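Long-range contacts in minor fimbrium subunit Mfa5 (Porphyromonas gingivalis ATCC 33277, PDB 6TNJ), which is an accessory subunit of the minor fimbriae, adhesive pili that mediate biofilm formation and attachment to host cells and other bacteria, here its von Willebrand factor A domain: residues A[15-20]-A[57-62]; A[90-95]-A[115-120]; A[26-31]-A[271-276]. All coordinates share one frame; numbering follows the deposited sequence.

Contact 1: residues A[15-20]-A[57-62]; sequences IDQSSS and LVSYDH. With CA (calcium ion), chain C.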
loop_
_atom_site.group_PDB
_atom_site.type_symbol
_atom_site.label_atom_id
_atom_site.label_comp_id
_atom_site.label_asym_id
_atom_site.label_seq_id
_atom_site.Cartn_x
_atom_site.Cartn_y
_atom_site.Cartn_z
ATOM N N ILE A 15 -2.099 -7.111 -0.933
ATOM C CA ILE A 15 -3.507 -6.975 -0.571
ATOM C C ILE A 15 -3.626 -6.603 0.898
ATOM O O ILE A 15 -3.187 -7.344 1.783
ATOM C CB ILE A 15 -4.309 -8.255 -0.854
ATOM C CG1 ILE A 15 -4.149 -8.704 -2.306
ATOM C CG2 ILE A 15 -5.752 -8.013 -0.519
ATOM C CD1 ILE A 15 -4.659 -7.727 -3.318
ATOM N N ASP A 16 -4.265 -5.470 1.157
ATOM C CA ASP A 16 -4.600 -5.032 2.515
ATOM C C ASP A 16 -5.735 -5.894 3.083
ATOM O O ASP A 16 -6.838 -5.908 2.530
ATOM C CB ASP A 16 -5.007 -3.563 2.423
ATOM C CG ASP A 16 -5.364 -2.942 3.751
ATOM O OD1 ASP A 16 -5.273 -3.638 4.793
ATOM O OD2 ASP A 16 -5.753 -1.750 3.726
ATOM N N GLN A 17 -5.477 -6.582 4.204
ATOM C CA GLN A 17 -6.488 -7.380 4.894
ATOM C C GLN A 17 -6.778 -6.800 6.277
ATOM O O GLN A 17 -6.943 -7.529 7.269
ATOM C CB GLN A 17 -6.081 -8.864 4.991
ATOM C CG GLN A 17 -4.775 -9.174 5.725
ATOM C CD GLN A 17 -4.563 -10.653 6.042
ATOM O OE1 GLN A 17 -5.019 -11.553 5.316
ATOM N NE2 GLN A 17 -3.864 -10.908 7.140
ATOM N N SER A 18 -6.873 -5.480 6.372
ATOM C CA SER A 18 -7.189 -4.854 7.646
ATOM C C SER A 18 -8.613 -5.201 8.077
ATOM O O SER A 18 -9.431 -5.687 7.296
ATOM C CB SER A 18 -7.032 -3.337 7.555
ATOM O OG SER A 18 -5.699 -3.001 7.240
ATOM N N SER A 19 -8.898 -4.946 9.365
ATOM C CA SER A 19 -10.183 -5.261 9.982
ATOM C C SER A 19 -11.388 -4.713 9.209
ATOM O O SER A 19 -12.452 -5.313 9.224
ATOM C CB SER A 19 -10.192 -4.720 11.415
ATOM O OG SER A 19 -9.345 -5.501 12.226
ATOM N N SER A 20 -11.194 -3.593 8.532
ATOM C CA SER A 20 -12.164 -2.876 7.700
ATOM C C SER A 20 -12.743 -3.739 6.589
ATOM O O SER A 20 -13.840 -3.444 6.080
ATOM C CB SER A 20 -11.511 -1.638 7.122
ATOM O OG SER A 20 -10.404 -2.037 6.402
ATOM N N LEU A 57 2.715 -13.028 -3.917
ATOM C CA LEU A 57 1.575 -12.535 -3.145
ATOM C C LEU A 57 1.977 -12.102 -1.751
ATOM O O LEU A 57 2.627 -12.842 -1.000
ATOM C CB LEU A 57 0.470 -13.592 -3.062
ATOM C CG LEU A 57 -0.846 -13.296 -2.332
ATOM C CD1 LEU A 57 -1.632 -12.188 -3.025
ATOM C CD2 LEU A 57 -1.672 -14.589 -2.291
ATOM N N VAL A 58 1.574 -10.891 -1.418
ATOM C CA VAL A 58 1.767 -10.315 -0.103
ATOM C C VAL A 58 0.386 -9.934 0.402
ATOM O O VAL A 58 -0.401 -9.341 -0.343
ATOM C CB VAL A 58 2.684 -9.076 -0.163
ATOM C CG1 VAL A 58 2.679 -8.347 1.147
ATOM C CG2 VAL A 58 4.123 -9.460 -0.567
ATOM N N SER A 59 0.085 -10.261 1.651
ATOM C CA SER A 59 -1.033 -9.622 2.339
ATOM C C SER A 59 -0.474 -8.787 3.477
ATOM O O SER A 59 0.671 -8.973 3.882
ATOM C CB SER A 59 -2.037 -10.644 2.876
ATOM O OG SER A 59 -1.487 -11.329 3.985
ATOM N N TYR A 60 -1.278 -7.860 4.014
ATOM C CA TYR A 60 -0.779 -7.122 5.170
ATOM C C TYR A 60 -1.907 -6.591 6.049
ATOM O O TYR A 60 -2.994 -6.287 5.572
ATOM C CB TYR A 60 0.149 -5.969 4.760
ATOM C CG TYR A 60 -0.525 -4.782 4.094
ATOM C CD1 TYR A 60 -0.968 -3.698 4.841
ATOM C CD2 TYR A 60 -0.690 -4.742 2.710
ATOM C CE1 TYR A 60 -1.561 -2.606 4.231
ATOM C CE2 TYR A 60 -1.295 -3.654 2.089
ATOM C CZ TYR A 60 -1.720 -2.587 2.863
ATOM O OH TYR A 60 -2.315 -1.495 2.254
ATOM N N ASP A 61 -1.628 -6.510 7.347
ATOM C CA ASP A 61 -2.510 -5.876 8.317
ATOM C C ASP A 61 -1.625 -4.919 9.107
ATOM O O ASP A 61 -1.080 -3.975 8.525
ATOM C CB ASP A 61 -3.236 -6.928 9.168
ATOM C CG ASP A 61 -2.350 -8.057 9.570
ATOM O OD1 ASP A 61 -1.539 -7.870 10.497
ATOM O OD2 ASP A 61 -2.466 -9.133 8.971
ATOM N N HIS A 62 -1.412 -5.157 10.400
ATOM C CA HIS A 62 -0.411 -4.356 11.100
ATOM C C HIS A 62 1.018 -4.791 10.777
ATOM O O HIS A 62 1.964 -4.114 11.205
ATOM C CB HIS A 62 -0.626 -4.411 12.616
ATOM C CG HIS A 62 -0.682 -5.796 13.177
ATOM N ND1 HIS A 62 -1.869 -6.475 13.339
ATOM C CD2 HIS A 62 0.293 -6.622 13.638
ATOM C CE1 HIS A 62 -1.627 -7.667 13.862
ATOM N NE2 HIS A 62 -0.324 -7.780 14.062
HETATM CA CA CA C . -8.777 -0.880 6.061
HETATM O O HOH W 1 -7.099 -0.212 5.412
HETATM O O HOH W 2 -3.082 -13.323 4.638
HETATM O O HOH W 3 -10.523 1.349 6.319
HETATM O O HOH W 4 -8.803 0.442 7.898
#
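Ile-15 pairs with Ser-59 and Asp-16 with Tyr-60 in parallel register, and the touching parts run only 16° apart. Three backbone bonds join them. Ile-15 N donates to Val-58 O (2.9 Å), Tyr-60 N to Ile-15 O (3.0 Å), and Gln-17 N to Tyr-60 O (2.9 Å). The last reaches one residue past the end of strand 9-16. Asp-16 and Tyr-60 share one face of the sheet, and the two side chains cross there. Tyr-60 CG sits between the backbone N and the carbonyl carbon (chi1 71°), which lays the ring back across the neighbouring strand. Asp-16 CA stands over the ring face, 3.9 Å from the centroid of Tyr-60, in a CH-pi contact. The carboxylate of Asp-16 is stacked nearly parallel to the ring. Tyr-60 OH bonds to Thr-92 OG1, which fixes the far end of the ring.

The strands belong to the beta-alpha-beta unit 9-16, 26-43, 53-60 of the von Willebrand factor A fold. Segment 15-20 carries the Asp-x-Ser-x-Ser sequence of a metal ion-dependent adhesion site. Ser-20 OG binds calcium directly, while Asp-16 OD2 accepts from a metal-bound water. Asp-16 OD1 takes the backbone N of Ser-18 in an Asx turn. Ser-18 OG hydrogen-bonds to Gly-89 O.

Past the strand ends, Gln-17 and Asp-61 lie alongside each other, the amide and carboxylate nearly coplanar. Gln-17 NE2 donates to Asp-61 OD2 (2.9 Å, 162° at the hydrogen), which also bonds to His-65. Gln-17 OE1 accepts from Thr-85 N and from a water shared with Ser-59 OG.

Contact 2: residues A[90-95]-A[115-120]; sequences THTQGG and LMSDGL. With CA (calcium ion), chain C.
Thr-90 sets its CB against the carbonyl of Leu-120, with CB 3.4 Å from Leu-120 O. Its CG2 comes equally near that oxygen. Deeper in, Thr-92 and Leu-115 cross at about a right angle, methyl to methyl, with Thr-92 CG2 3.9 Å from Leu-115 CD2. Both threonines hold the methyl anti to the backbone N, which leaves the hydroxyl beside that N (chi1 -50° in Thr-90). The direct contact is small, and waters complete it. One water lies 2.7 Å from Thr-92 OG1 and donates to Ser-117 OG at 2.9 Å, so it bridges the helix start to the strand end. Ser-117 OG also hydrogen-bonds to Asp-16 OD2, in the neighbouring strand 9-16.

Asp-118 follows the strand and binds calcium through OD1 (2.4 Å). Thr-90 OG1 stays 4.1 Å from the ion. It probably hydrogen-bonds to Ser-18 OG and meets a metal-bound water at 3.2 Å, so its link to the calcium is indirect. Another metal-bound water donates to Asp-118 O. Further out, Thr-90 N bonds to the carboxylate of Glu-123, and His-91 occupies the N-cap position of helix 92-103. A threonine from one loop and an aspartate from the next, gathered at the C-terminal ends of the parallel strands of the central sheet, are typical of the metal ion-dependent adhesion site of von Willebrand factor A domains.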
loop_
_atom_site.group_PDB
_atom_site.type_symbol
_atom_site.label_atom_id
_atom_site.label_comp_id
_atom_site.label_asym_id
_atom_site.label_seq_id
_atom_site.Cartn_x
_atom_site.Cartn_y
_atom_site.Cartn_z
ATOM N N THR A 90 -3.069 -1.217 9.471
ATOM C CA THR A 90 -2.846 -0.957 8.056
ATOM C C THR A 90 -1.412 -0.465 7.829
ATOM O O THR A 90 -1.159 0.739 7.765
ATOM C CB THR A 90 -3.881 0.033 7.534
ATOM O OG1 THR A 90 -5.198 -0.416 7.918
ATOM C CG2 THR A 90 -3.772 0.105 6.037
ATOM N N HIS A 91 -0.503 -1.411 7.660
ATOM C CA HIS A 91 0.925 -1.141 7.456
ATOM C C HIS A 91 1.233 -1.193 5.961
ATOM O O HIS A 91 1.883 -2.108 5.436
ATOM C CB HIS A 91 1.761 -2.158 8.230
ATOM C CG HIS A 91 3.141 -1.695 8.584
ATOM N ND1 HIS A 91 3.916 -0.923 7.749
ATOM C CD2 HIS A 91 3.885 -1.926 9.689
ATOM C CE1 HIS A 91 5.089 -0.693 8.328
ATOM N NE2 HIS A 91 5.094 -1.293 9.501
ATOM N N THR A 92 0.737 -0.180 5.263
ATOM C CA THR A 92 0.866 -0.160 3.810
ATOM C C THR A 92 2.329 -0.050 3.396
ATOM O O THR A 92 2.746 -0.662 2.404
ATOM C CB THR A 92 0.009 0.980 3.246
ATOM O OG1 THR A 92 -1.352 0.758 3.671
ATOM C CG2 THR A 92 0.064 1.033 1.721
ATOM N N GLN A 93 3.131 0.714 4.140
ATOM C CA GLN A 93 4.557 0.749 3.859
ATOM C C GLN A 93 5.163 -0.646 3.938
ATOM O O GLN A 93 5.973 -1.024 3.087
ATOM C CB GLN A 93 5.287 1.669 4.834
ATOM C CG GLN A 93 6.777 1.531 4.729
ATOM C CD GLN A 93 7.536 2.516 5.607
ATOM O OE1 GLN A 93 7.123 2.806 6.735
ATOM N NE2 GLN A 93 8.654 3.023 5.089
ATOM N N GLY A 94 4.793 -1.403 4.971
ATOM C CA GLY A 94 5.306 -2.749 5.128
ATOM C C GLY A 94 4.931 -3.656 3.980
ATOM O O GLY A 94 5.745 -4.448 3.519
ATOM N N GLY A 95 3.679 -3.592 3.516
ATOM C CA GLY A 95 3.307 -4.392 2.356
ATOM C C GLY A 95 4.157 -4.071 1.142
ATOM O O GLY A 95 4.629 -4.970 0.435
ATOM N N LEU A 115 -1.163 -2.854 -5.694
ATOM C CA LEU A 115 -1.504 -2.532 -4.324
ATOM C C LEU A 115 -3.004 -2.304 -4.231
ATOM O O LEU A 115 -3.564 -1.501 -4.972
ATOM C CB LEU A 115 -0.762 -1.282 -3.849
ATOM C CG LEU A 115 -1.184 -0.788 -2.462
ATOM C CD1 LEU A 115 -0.846 -1.832 -1.391
ATOM C CD2 LEU A 115 -0.559 0.570 -2.131
ATOM N N MET A 116 -3.641 -2.967 -3.289
ATOM C CA MET A 116 -5.049 -2.763 -3.036
ATOM C C MET A 116 -5.228 -2.481 -1.555
ATOM O O MET A 116 -4.752 -3.263 -0.729
ATOM C CB MET A 116 -5.813 -4.011 -3.465
ATOM C CG MET A 116 -7.273 -3.973 -3.249
ATOM S SD MET A 116 -7.971 -5.601 -3.623
ATOM C CE MET A 116 -9.436 -5.404 -2.652
ATOM N N SER A 117 -5.892 -1.374 -1.224
ATOM C CA SER A 117 -6.156 -0.991 0.155
ATOM C C SER A 117 -7.504 -0.286 0.261
ATOM O O SER A 117 -7.890 0.483 -0.626
ATOM C CB SER A 117 -5.040 -0.096 0.695
ATOM O OG SER A 117 -5.354 0.381 1.988
ATOM N N ASP A 118 -8.221 -0.565 1.356
ATOM C CA ASP A 118 -9.513 0.043 1.643
ATOM C C ASP A 118 -9.427 1.086 2.750
ATOM O O ASP A 118 -10.440 1.401 3.378
ATOM C CB ASP A 118 -10.547 -1.033 2.015
ATOM C CG ASP A 118 -10.321 -1.617 3.387
ATOM O OD1 ASP A 118 -9.162 -1.631 3.849
ATOM O OD2 ASP A 118 -11.299 -2.048 4.012
ATOM N N GLY A 119 -8.258 1.653 3.005
ATOM C CA GLY A 119 -8.251 2.625 4.086
ATOM C C GLY A 119 -6.960 3.397 4.185
ATOM O O GLY A 119 -6.041 3.231 3.383
ATOM N N LEU A 120 -6.921 4.264 5.186
ATOM C CA LEU A 120 -5.703 4.993 5.503
ATOM C C LEU A 120 -4.659 4.060 6.069
ATOM O O LEU A 120 -4.976 3.189 6.882
ATOM C CB LEU A 120 -5.973 6.041 6.567
ATOM C CG LEU A 120 -7.038 7.093 6.356
ATOM C CD1 LEU A 120 -7.138 7.939 7.590
ATOM C CD2 LEU A 120 -6.629 7.894 5.203
HETATM CA CA CA C . -8.777 -0.880 6.061
HETATM O O HOH W 1 -7.099 -0.212 5.412
HETATM O O HOH W 5 -3.254 2.312 2.656
HETATM O O HOH W 3 -10.523 1.349 6.319
HETATM O O HOH W 4 -8.803 0.442 7.898
#

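Contact 3: residues A[26-31]-A[271-276]; sequences IARLKS and ATPANL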
loop_
_atom_site.group_PDB
_atom_site.type_symbol
_atom_site.label_atom_id
_atom_site.label_comp_id
_atom_site.label_asym_id
_atom_site.label_seq_id
_atom_site.Cartn_x
_atom_site.Cartn_y
_atom_site.Cartn_z
ATOM N N ILE A 26 -17.993 -7.249 5.194
ATOM C CA ILE A 26 -17.419 -8.477 4.660
ATOM C C ILE A 26 -17.555 -8.589 3.140
ATOM O O ILE A 26 -16.800 -9.337 2.520
ATOM C CB ILE A 26 -18.056 -9.678 5.382
ATOM C CG1 ILE A 26 -17.321 -10.970 5.038
ATOM C CG2 ILE A 26 -19.534 -9.792 5.019
ATOM C CD1 ILE A 26 -15.974 -11.106 5.674
ATOM N N ALA A 27 -18.471 -7.845 2.511
ATOM C CA ALA A 27 -18.526 -7.838 1.048
ATOM C C ALA A 27 -17.197 -7.430 0.442
ATOM O O ALA A 27 -16.876 -7.825 -0.687
ATOM C CB ALA A 27 -19.602 -6.882 0.556
ATOM N N ARG A 28 -16.463 -6.579 1.140
ATOM C CA ARG A 28 -15.145 -6.167 0.684
ATOM C C ARG A 28 -14.218 -7.359 0.558
ATOM O O ARG A 28 -13.620 -7.586 -0.496
ATOM C CB ARG A 28 -14.577 -5.154 1.667
ATOM C CG ARG A 28 -15.337 -3.808 1.741
ATOM C CD ARG A 28 -14.525 -2.749 2.482
ATOM N NE ARG A 28 -15.293 -1.525 2.702
ATOM C CZ ARG A 28 -14.927 -0.546 3.523
ATOM N NH1 ARG A 28 -13.778 -0.606 4.188
ATOM N NH2 ARG A 28 -15.728 0.509 3.676
ATOM N N LEU A 29 -14.092 -8.138 1.633
ATOM C CA LEU A 29 -13.184 -9.278 1.609
ATOM C C LEU A 29 -13.618 -10.276 0.549
ATOM O O LEU A 29 -12.790 -10.793 -0.220
ATOM C CB LEU A 29 -13.143 -9.931 2.989
ATOM C CG LEU A 29 -12.178 -11.121 3.054
ATOM C CD1 LEU A 29 -10.766 -10.618 3.086
ATOM C CD2 LEU A 29 -12.450 -12.016 4.245
ATOM N N LYS A 30 -14.914 -10.544 0.484
ATOM C CA LYS A 30 -15.394 -11.560 -0.431
ATOM C C LYS A 30 -15.107 -11.185 -1.873
ATOM O O LYS A 30 -14.680 -12.031 -2.664
ATOM C CB LYS A 30 -16.888 -11.775 -0.206
ATOM C CG LYS A 30 -17.200 -12.537 1.071
ATOM C CD LYS A 30 -18.683 -12.932 1.063
ATOM C CE LYS A 30 -19.184 -13.393 2.399
ATOM N NZ LYS A 30 -20.649 -13.698 2.268
ATOM N N SER A 31 -15.337 -9.923 -2.244
ATOM C CA SER A 31 -15.035 -9.512 -3.606
ATOM C C SER A 31 -13.531 -9.480 -3.860
ATOM O O SER A 31 -13.074 -9.798 -4.970
ATOM C CB SER A 31 -15.657 -8.149 -3.889
ATOM O OG SER A 31 -15.462 -7.803 -5.238
ATOM N N ALA A 271 -12.505 1.609 -6.817
ATOM C CA ALA A 271 -13.368 0.459 -6.990
ATOM C C ALA A 271 -14.207 0.211 -5.757
ATOM O O ALA A 271 -13.834 0.566 -4.634
ATOM C CB ALA A 271 -12.557 -0.805 -7.295
ATOM N N THR A 272 -15.362 -0.398 -5.994
ATOM C CA THR A 272 -16.247 -0.953 -4.991
ATOM C C THR A 272 -16.184 -2.462 -5.087
ATOM O O THR A 272 -15.694 -3.011 -6.084
ATOM C CB THR A 272 -17.698 -0.499 -5.212
ATOM O OG1 THR A 272 -18.143 -1.000 -6.464
ATOM C CG2 THR A 272 -17.813 1.025 -5.214
ATOM N N PRO A 273 -16.683 -3.177 -4.088
ATOM C CA PRO A 273 -16.786 -4.641 -4.231
ATOM C C PRO A 273 -17.518 -5.043 -5.482
ATOM O O PRO A 273 -17.112 -5.988 -6.165
ATOM C CB PRO A 273 -17.541 -5.064 -2.971
ATOM C CG PRO A 273 -17.194 -3.991 -1.969
ATOM C CD PRO A 273 -17.093 -2.714 -2.749
ATOM N N ALA A 274 -18.570 -4.294 -5.827
ATOM C CA ALA A 274 -19.372 -4.608 -7.002
ATOM C C ALA A 274 -18.594 -4.480 -8.302
ATOM O O ALA A 274 -18.861 -5.232 -9.247
ATOM C CB ALA A 274 -20.610 -3.706 -7.049
ATOM N N ASN A 275 -17.655 -3.535 -8.405
ATOM C CA ASN A 275 -16.937 -3.351 -9.665
ATOM C C ASN A 275 -15.437 -3.642 -9.584
ATOM O O ASN A 275 -14.702 -3.344 -10.537
ATOM C CB ASN A 275 -17.193 -1.937 -10.231
ATOM C CG ASN A 275 -16.541 -0.828 -9.431
ATOM O OD1 ASN A 275 -15.608 -1.054 -8.681
ATOM N ND2 ASN A 275 -17.037 0.395 -9.618
ATOM N N LEU A 276 -14.969 -4.266 -8.500
ATOM C CA LEU A 276 -13.546 -4.572 -8.361
ATOM C C LEU A 276 -13.013 -5.421 -9.517
ATOM O O LEU A 276 -11.902 -5.183 -10.016
ATOM C CB LEU A 276 -13.311 -5.289 -7.035
ATOM C CG LEU A 276 -11.860 -5.619 -6.695
ATOM C CD1 LEU A 276 -11.032 -4.315 -6.645
ATOM C CD2 LEU A 276 -11.798 -6.385 -5.401
#
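Pro-273 packs its ring against the side of helix 26-43, the first helix of the Rossmann-like von Willebrand factor A fold. The proline lies in the short connection between the edge strand 268-271 and helix 276-290. This surface contact therefore joins a helix from the start of the chain to a turn near its end. The two parts lie 240 residues apart in sequence.

The ring lies against three residues on one side of the helix. Its CB turns to the backbone, with Pro-273 CB 3.6 Å from Ala-27 O, and it also touches Ser-31 CB. Its CG faces the next residue, with Pro-273 CG 4.0 Å from Arg-28 CA. The arginine leaves this contact at a slant. Only its first carbons pass the ring, with Arg-28 CG 4.2 Å from Pro-273 CG. From there the chain runs extended, and Arg-28 NE forms a salt bridge with Asp-247. Tyr-246 packs on Pro-273 and bonds through OH to Arg-28 O, so strand 240-246 backs the same junction.

Leu-276, which begins helix 276-290, packs beside the serine. Its CD2 tip comes 3.7 Å from Ser-31 O, while its CB lies near the serine hydroxyl. The turn is braced from within. Thr-272 OG1 accepts from Asn-275 N in an ST motif, and Thr-272 N donates back to Asn-275 OD1.

Ser-31 supplies the polar tie. With OG anti to its own N (chi1 -175°), the hydroxyl is swung out from the helix toward the turn. Ser-31 OG donates to Pro-273 O at 2.6 Å, meeting the oxygen at a C=O...donor angle of 123° and tilted 16° from the carbonyl plane.

In the fold
Contacts 1 and 2 meet at one calcium, and their centres are about 7 Å apart. Each provides one protein ligand, and the three waters on the ion belong to both. Ser-20 OG lies 2.6 Å from Asp-118 OD2, a probable hydrogen bond between the two ligands. Their strands 9-16 and 110-117 are neighbours in the central sheet. Contact 3 lies further out, with its centre about 14 Å from that of contact 1 and about 16 Å from that of contact 2. It still reaches the site through Arg-28, whose side chain is about 5 Å from the calcium. Arg-28 NH1 forms a salt bridge of 2.9 Å with Asp-118 OD2, which probably steadies this metal-binding carboxylate.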